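Side-chain contacts in plastocyanin (Adiantum capillus-veneris, PDB 1KDJ), which carries electrons from the cytochrome b6-f complex to P700 of photosystem I by means of a bound copper ion: residues 3-8 with 37-42; 56-61 with 75-80. One frame throughout, in Å; residues are numbered along the deposited sequence.

Contact 1 (3-8 with 37-42); sequences VEVGDE and HNIVFD. With CU (copper (II) ion), chain B.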
ATOM      1  N   VAL A   3       6.578   5.406  -2.562  1.00 15.88           N
ATOM      2  CA  VAL A   3       5.336   5.533  -3.323  1.00 15.07           C
ATOM      3  C   VAL A   3       4.698   6.758  -2.712  1.00 15.22           C
ATOM      4  O   VAL A   3       4.773   6.959  -1.496  1.00 15.33           O
ATOM      5  CB  VAL A   3       4.349   4.352  -3.147  1.00 14.95           C
ATOM      6  CG1 VAL A   3       3.027   4.576  -3.898  1.00 12.25           C
ATOM      7  CG2 VAL A   3       5.010   3.090  -3.742  1.00 15.04           C
ATOM      8  N   GLU A   4       4.210   7.637  -3.585  1.00 15.75           N
ATOM      9  CA  GLU A   4       3.470   8.805  -3.149  1.00 14.18           C
ATOM     10  C   GLU A   4       1.994   8.437  -3.164  1.00 10.47           C
ATOM     11  O   GLU A   4       1.460   7.819  -4.092  1.00 11.60           O
ATOM     12  CB  GLU A   4       3.754   9.951  -4.099  1.00 14.62           C
ATOM     13  CG  GLU A   4       5.166  10.445  -3.862  1.00 15.80           C
ATOM     14  CD  GLU A   4       5.537  11.693  -4.674  1.00 19.25           C
ATOM     15  OE1 GLU A   4       4.672  12.312  -5.288  1.00 17.79           O
ATOM     16  OE2 GLU A   4       6.713  12.027  -4.690  1.00 19.49           O
ATOM     17  N   VAL A   5       1.303   8.835  -2.110  1.00 12.77           N
ATOM     18  CA  VAL A   5      -0.090   8.481  -1.936  1.00 12.48           C
ATOM     19  C   VAL A   5      -0.867   9.797  -2.110  1.00 12.84           C
ATOM     20  O   VAL A   5      -0.723  10.675  -1.251  1.00 13.68           O
ATOM     21  CB  VAL A   5      -0.284   7.908  -0.520  1.00 14.04           C
ATOM     22  CG1 VAL A   5      -1.742   7.493  -0.368  1.00 13.89           C
ATOM     23  CG2 VAL A   5       0.639   6.714  -0.276  1.00 14.54           C
ATOM     24  N   GLY A   6      -1.635   9.892  -3.175  1.00 13.17           N
ATOM     25  CA  GLY A   6      -2.420  11.095  -3.442  1.00 15.20           C
ATOM     26  C   GLY A   6      -1.533  12.189  -4.024  1.00 15.88           C
ATOM     27  O   GLY A   6      -0.316  12.034  -4.229  1.00 15.63           O
ATOM     28  N   ASP A   7      -2.144  13.337  -4.278  1.00 16.25           N
ATOM     29  CA  ASP A   7      -1.397  14.499  -4.758  1.00 17.56           C
ATOM     30  C   ASP A   7      -2.012  15.787  -4.180  1.00 19.91           C
ATOM     31  O   ASP A   7      -3.017  15.745  -3.464  1.00 17.18           O
ATOM     32  CB  ASP A   7      -1.404  14.496  -6.313  1.00 15.44           C
ATOM     33  CG  ASP A   7      -2.736  14.442  -7.011  1.00 16.93           C
ATOM     34  OD1 ASP A   7      -3.731  14.948  -6.476  1.00 19.48           O
ATOM     35  OD2 ASP A   7      -2.807  13.884  -8.097  1.00 14.75           O
ATOM     36  N   GLU A   8      -1.455  16.947  -4.518  1.00 21.74           N
ATOM     37  CA  GLU A   8      -1.942  18.250  -4.091  1.00 25.57           C
ATOM     38  C   GLU A   8      -3.304  18.604  -4.651  1.00 25.32           C
ATOM     39  O   GLU A   8      -4.010  19.399  -4.036  1.00 29.32           O
ATOM     40  CB  GLU A   8      -1.031  19.373  -4.517  1.00 28.05           C
ATOM     41  CG  GLU A   8       0.416  19.363  -4.069  1.00 34.60           C
ATOM     42  CD  GLU A   8       0.702  19.545  -2.597  1.00 37.40           C
ATOM     43  OE1 GLU A   8      -0.111  19.156  -1.757  1.00 41.18           O
ATOM     44  OE2 GLU A   8       1.772  20.080  -2.302  1.00 39.27           O
ATOM     45  N   HIS A  37      -5.543   9.019   3.337  1.00 13.01           N
ATOM     46  CA  HIS A  37      -5.611   7.784   2.550  1.00 12.42           C
ATOM     47  C   HIS A  37      -4.991   6.690   3.393  1.00 10.03           C
ATOM     48  O   HIS A  37      -4.307   6.999   4.362  1.00 10.63           O
ATOM     49  CB  HIS A  37      -4.767   7.844   1.259  1.00 12.20           C
ATOM     50  CG  HIS A  37      -5.222   8.872   0.229  1.00 13.05           C
ATOM     51  ND1 HIS A  37      -6.249   8.564  -0.543  1.00 15.17           N
ATOM     52  CD2 HIS A  37      -4.650  10.082  -0.077  1.00 12.90           C
ATOM     53  CE1 HIS A  37      -6.343   9.594  -1.379  1.00 13.14           C
ATOM     54  NE2 HIS A  37      -5.398  10.465  -1.089  1.00 12.64           N
ATOM     55  N   ASN A  38      -5.158   5.434   3.033  1.00 13.36           N
ATOM     56  CA  ASN A  38      -4.339   4.423   3.718  1.00 14.01           C
ATOM     57  C   ASN A  38      -3.952   3.324   2.723  1.00 13.09           C
ATOM     58  O   ASN A  38      -4.242   3.440   1.522  1.00 13.13           O
ATOM     59  CB  ASN A  38      -5.108   3.800   4.931  1.00 13.13           C
ATOM     60  CG  ASN A  38      -6.291   2.942   4.608  1.00  9.65           C
ATOM     61  OD1 ASN A  38      -6.747   2.652   3.508  1.00 13.10           O
ATOM     62  ND2 ASN A  38      -6.939   2.541   5.670  1.00 17.99           N
ATOM     63  N   ILE A  39      -3.326   2.241   3.198  1.00 13.47           N
ATOM     64  CA  ILE A  39      -2.853   1.176   2.313  1.00 13.64           C
ATOM     65  C   ILE A  39      -3.170  -0.140   3.008  1.00 11.45           C
ATOM     66  O   ILE A  39      -2.662  -0.350   4.109  1.00 12.04           O
ATOM     67  CB  ILE A  39      -1.301   1.191   2.088  1.00 17.37           C
ATOM     68  CG1 ILE A  39      -0.834   2.543   1.487  1.00 20.42           C
ATOM     69  CG2 ILE A  39      -0.921  -0.004   1.163  1.00 15.18           C
ATOM     70  CD1 ILE A  39      -0.579   3.709   2.484  1.00 22.58           C
ATOM     71  N   VAL A  40      -3.926  -0.960   2.330  1.00 12.24           N
ATOM     72  CA  VAL A  40      -4.295  -2.284   2.794  1.00 15.47           C
ATOM     73  C   VAL A  40      -4.040  -3.240   1.646  1.00 14.27           C
ATOM     74  O   VAL A  40      -4.501  -3.018   0.525  1.00 14.93           O
ATOM     75  CB  VAL A  40      -5.815  -2.326   3.207  1.00 14.40           C
ATOM     76  CG1 VAL A  40      -6.230  -3.723   3.651  1.00 15.68           C
ATOM     77  CG2 VAL A  40      -6.037  -1.381   4.361  1.00 14.40           C
ATOM     78  N   PHE A  41      -3.362  -4.363   1.947  1.00 16.57           N
ATOM     79  CA  PHE A  41      -3.095  -5.388   0.952  1.00 14.86           C
ATOM     80  C   PHE A  41      -4.230  -6.357   0.811  1.00 16.60           C
ATOM     81  O   PHE A  41      -4.824  -6.731   1.811  1.00 18.17           O
ATOM     82  CB  PHE A  41      -1.812  -6.177   1.309  1.00 15.56           C
ATOM     83  CG  PHE A  41      -0.545  -5.454   0.851  1.00 14.55           C
ATOM     84  CD1 PHE A  41      -0.097  -5.645  -0.445  1.00 16.74           C
ATOM     85  CD2 PHE A  41       0.102  -4.586   1.684  1.00 12.98           C
ATOM     86  CE1 PHE A  41       1.007  -4.948  -0.891  1.00 15.02           C
ATOM     87  CE2 PHE A  41       1.202  -3.894   1.227  1.00 15.78           C
ATOM     88  CZ  PHE A  41       1.653  -4.072  -0.056  1.00 15.00           C
ATOM     89  N   ASP A  42      -4.574  -6.740  -0.403  1.00 18.11           N
ATOM     90  CA  ASP A  42      -5.499  -7.820  -0.682  1.00 22.81           C
ATOM     91  C   ASP A  42      -4.819  -9.148  -0.356  1.00 24.27           C
ATOM     92  O   ASP A  42      -3.636  -9.326  -0.665  1.00 23.20           O
ATOM     93  CB  ASP A  42      -5.841  -7.895  -2.122  1.00 27.53           C
ATOM     94  CG  ASP A  42      -7.290  -7.671  -2.461  1.00 33.81           C
ATOM     95  OD1 ASP A  42      -8.186  -8.064  -1.707  1.00 39.23           O
ATOM     96  OD2 ASP A  42      -7.519  -7.092  -3.516  1.00 38.41           O
TER
HETATM   97 CU    CU B 103      -7.555   7.148  -0.603  1.00 16.39          CU
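Val5 lays its CG1 methyl against the root of the His37 side chain, 3.5 Å from His37 CB, with CG of the imidazole only slightly farther off. The contact spans the interior of the plastocyanin beta-sandwich at its copper end, joining strand 2-5 of one sheet to the segment that leads into strand 40-41 of the other. With chi1 at -178°, CG1 sits beside the carbonyl carbon of Val5, where it meets the histidine obliquely; the valine and histidine side chains pass one another pointing opposite ways. The second methyl, CG2, beside the backbone N, comes to 4.3 Å from Ile39 CD1, and Phe14 and Phe29 touch both residues. No hydrogen bond crosses between the segments, so van der Waals contact alone joins them. Farther along the ring, Gly6 CA lies 3.8 Å from His37 NE2, the nitrogen that does not bind the metal. Gly6 CA and the valine methyl thus pack on a ring that Leu31 and Met95 touch as well. Cys87, His90 and Met95 complete the copper site, and His37 ND1 reaches the copper ion at 1.9 Å.

Contact 2 (56-61 with 75-80); sequences KAASMD and AKVSTP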
ATOM      1  N   LYS A  56      -1.000  -9.006   6.019  1.00 16.41           N
ATOM      2  CA  LYS A  56      -1.705  -8.319   7.116  1.00 17.89           C
ATOM      3  C   LYS A  56      -0.754  -7.405   7.874  1.00 17.96           C
ATOM      4  O   LYS A  56      -1.101  -6.256   8.166  1.00 19.30           O
ATOM      5  CB  LYS A  56      -2.325  -9.309   8.129  1.00 17.21           C
ATOM      6  CG  LYS A  56      -3.376  -9.968   7.307  1.00 23.67           C
ATOM      7  CD  LYS A  56      -4.289 -10.880   8.078  1.00 32.01           C
ATOM      8  CE  LYS A  56      -5.690 -10.283   7.932  1.00 36.63           C
ATOM      9  NZ  LYS A  56      -5.791  -9.015   8.647  1.00 41.49           N
ATOM     10  N   ALA A  57       0.482  -7.839   8.150  1.00 16.17           N
ATOM     11  CA  ALA A  57       1.455  -7.011   8.832  1.00 15.52           C
ATOM     12  C   ALA A  57       1.916  -5.825   7.986  1.00 15.32           C
ATOM     13  O   ALA A  57       2.438  -4.845   8.489  1.00 16.83           O
ATOM     14  CB  ALA A  57       2.682  -7.802   9.165  1.00 16.32           C
ATOM     15  N   ALA A  58       1.721  -5.929   6.693  1.00 16.71           N
ATOM     16  CA  ALA A  58       2.140  -4.885   5.779  1.00 18.61           C
ATOM     17  C   ALA A  58       0.951  -3.972   5.477  1.00 20.20           C
ATOM     18  O   ALA A  58       1.044  -3.123   4.582  1.00 18.49           O
ATOM     19  CB  ALA A  58       2.647  -5.518   4.463  1.00 17.67           C
ATOM     20  N   SER A  59      -0.194  -4.152   6.153  1.00 19.45           N
ATOM     21  CA  SER A  59      -1.355  -3.347   5.882  1.00 17.76           C
ATOM     22  C   SER A  59      -1.635  -2.426   7.034  1.00 19.32           C
ATOM     23  O   SER A  59      -1.293  -2.672   8.190  1.00 18.07           O
ATOM     24  CB  SER A  59      -2.528  -4.217   5.671  1.00 15.59           C
ATOM     25  OG  SER A  59      -2.358  -5.061   4.554  1.00 14.93           O
ATOM     26  N   MET A  60      -2.165  -1.253   6.697  1.00 21.38           N
ATOM     27  CA  MET A  60      -2.649  -0.333   7.717  1.00 23.77           C
ATOM     28  C   MET A  60      -3.962  -0.891   8.237  1.00 25.55           C
ATOM     29  O   MET A  60      -4.740  -1.576   7.575  1.00 25.71           O
ATOM     30  CB  MET A  60      -2.928   1.074   7.167  1.00 19.72           C
ATOM     31  CG  MET A  60      -1.614   1.805   7.097  1.00 21.91           C
ATOM     32  SD  MET A  60      -1.704   3.419   6.267  1.00 20.70           S
ATOM     33  CE  MET A  60      -2.347   4.323   7.657  1.00 21.47           C
ATOM     34  N   ASP A  61      -4.204  -0.546   9.477  1.00 30.56           N
ATOM     35  CA  ASP A  61      -5.419  -0.939  10.143  1.00 36.48           C
ATOM     36  C   ASP A  61      -6.502  -0.151   9.415  1.00 37.56           C
ATOM     37  O   ASP A  61      -6.295   1.052   9.249  1.00 37.19           O
ATOM     38  CB  ASP A  61      -5.178  -0.536  11.592  1.00 41.97           C
ATOM     39  CG  ASP A  61      -6.272  -0.875  12.581  1.00 47.16           C
ATOM     40  OD1 ASP A  61      -7.076  -1.763  12.285  1.00 49.35           O
ATOM     41  OD2 ASP A  61      -6.308  -0.243  13.645  1.00 50.21           O
ATOM     42  N   ALA A  75       6.074  -0.741   4.597  1.00 21.09           N
ATOM     43  CA  ALA A  75       5.682  -2.140   4.488  1.00 20.59           C
ATOM     44  C   ALA A  75       6.871  -2.975   3.954  1.00 21.10           C
ATOM     45  O   ALA A  75       7.638  -2.472   3.113  1.00 18.56           O
ATOM     46  CB  ALA A  75       4.541  -2.295   3.512  1.00 18.03           C
ATOM     47  N   LYS A  76       7.081  -4.217   4.431  1.00 20.39           N
ATOM     48  CA  LYS A  76       8.133  -5.128   3.952  1.00 19.16           C
ATOM     49  C   LYS A  76       7.465  -6.461   3.657  1.00 19.17           C
ATOM     50  O   LYS A  76       6.718  -6.978   4.501  1.00 18.72           O
ATOM     51  CB  LYS A  76       9.197  -5.374   5.004  1.00 19.57           C
ATOM     52  CG  LYS A  76      10.254  -4.324   5.123  1.00 23.12           C
ATOM     53  CD  LYS A  76      10.892  -4.529   6.461  1.00 26.78           C
ATOM     54  CE  LYS A  76      12.322  -4.028   6.479  1.00 33.15           C
ATOM     55  NZ  LYS A  76      13.176  -5.030   5.859  1.00 38.84           N
ATOM     56  N   VAL A  77       7.616  -6.993   2.453  1.00 16.50           N
ATOM     57  CA  VAL A  77       7.092  -8.282   2.058  1.00 17.62           C
ATOM     58  C   VAL A  77       8.311  -9.058   1.480  1.00 21.14           C
ATOM     59  O   VAL A  77       9.121  -8.589   0.642  1.00 19.90           O
ATOM     60  CB  VAL A  77       5.992  -8.120   0.999  1.00 14.80           C
ATOM     61  CG1 VAL A  77       5.494  -9.509   0.593  1.00 15.04           C
ATOM     62  CG2 VAL A  77       4.806  -7.299   1.546  1.00 15.84           C
ATOM     63  N   SER A  78       8.552 -10.205   2.116  1.00 21.73           N
ATOM     64  CA  SER A  78       9.632 -11.114   1.739  1.00 23.33           C
ATOM     65  C   SER A  78       9.277 -12.150   0.675  1.00 21.80           C
ATOM     66  O   SER A  78      10.192 -12.580  -0.028  1.00 25.25           O
ATOM     67  CB  SER A  78      10.136 -11.845   3.006  1.00 24.59           C
ATOM     68  OG  SER A  78      10.308 -11.001   4.145  1.00 30.96           O
ATOM     69  N   THR A  79       8.034 -12.588   0.484  1.00 19.67           N
ATOM     70  CA  THR A  79       7.699 -13.652  -0.439  1.00 19.64           C
ATOM     71  C   THR A  79       7.551 -13.176  -1.876  1.00 20.97           C
ATOM     72  O   THR A  79       6.712 -12.310  -2.136  1.00 18.79           O
ATOM     73  CB  THR A  79       6.385 -14.349   0.030  1.00 19.37           C
ATOM     74  OG1 THR A  79       6.677 -14.816   1.345  1.00 20.41           O
ATOM     75  CG2 THR A  79       5.875 -15.463  -0.876  1.00 18.48           C
ATOM     76  N   PRO A  80       8.309 -13.688  -2.852  1.00 20.80           N
ATOM     77  CA  PRO A  80       8.109 -13.422  -4.270  1.00 20.34           C
ATOM     78  C   PRO A  80       6.688 -13.613  -4.761  1.00 19.01           C
ATOM     79  O   PRO A  80       6.006 -14.573  -4.402  1.00 20.23           O
ATOM     80  CB  PRO A  80       9.120 -14.345  -4.934  1.00 20.73           C
ATOM     81  CG  PRO A  80      10.263 -14.341  -3.965  1.00 19.95           C
ATOM     82  CD  PRO A  80       9.519 -14.490  -2.644  1.00 22.01           C
TER
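A small apolar contact, without a hydrogen bond between its segments, joins the turn after helix 49-57 to the end of strand 72-75 and the loop after it, away from the copper site. Ala58 carries it from the helix side. Its CB points at the other segment and meets two side chains there: Ala75 CB at 3.9 Å and Val77 CG2 at 4.0 Å. The valine reaches it with the methyl that stands beside its own backbone N, because chi1 of 179° places CG1 anti to that N. The Ala58 methyl thus touches residues two apart, and Lys76 O between them lies 4.3 Å from Ala58 CB. In the plastocyanin beta-sandwich the single short helix follows strand 40-41, and here the chain leaving it packs against the end of an outermost strand of the other sheet. Within the turn, Ser59 N donates to Lys56 O at 3.0 Å. Ala58 O is buried against Ala75 CB, 3.7 Å away, and has no hydrogen-bond partner in the model. Beyond the alanines the same two parts of the fold are also joined by polar bonds: Glu54 of the helix accepts from Ser78 N through OE2 and bonds Thr79 OG1 through OE1. Lys76 sends its amino group elsewhere, NZ bonding to Gly24 O.

How the contacts relate
From the N terminus, segment 3-8 covers most of strand 2-5 and the residues after it, and contact 1 closes a loop of 28 residues, eleven of them in strands, when the chain returns at 37-42. Strand 40-41 is followed by helix 49-57, whose end opens contact 2; this closes after 13 intervening residues, at 75-80. The loops lie in series, neither nesting nor crossing, with centres about 14 Å apart. Contact 1 joins strand 2-5 to the chain leading into strand 40-41, near the copper, whereas contact 2 ties the helix end to the end of strand 72-75. They meet through segments 37-42 and 56-61: Ile39 O is 2.8 Å from Met60 N and Phe41 N is 2.9 Å from Ser59 OG, both probable hydrogen bonds.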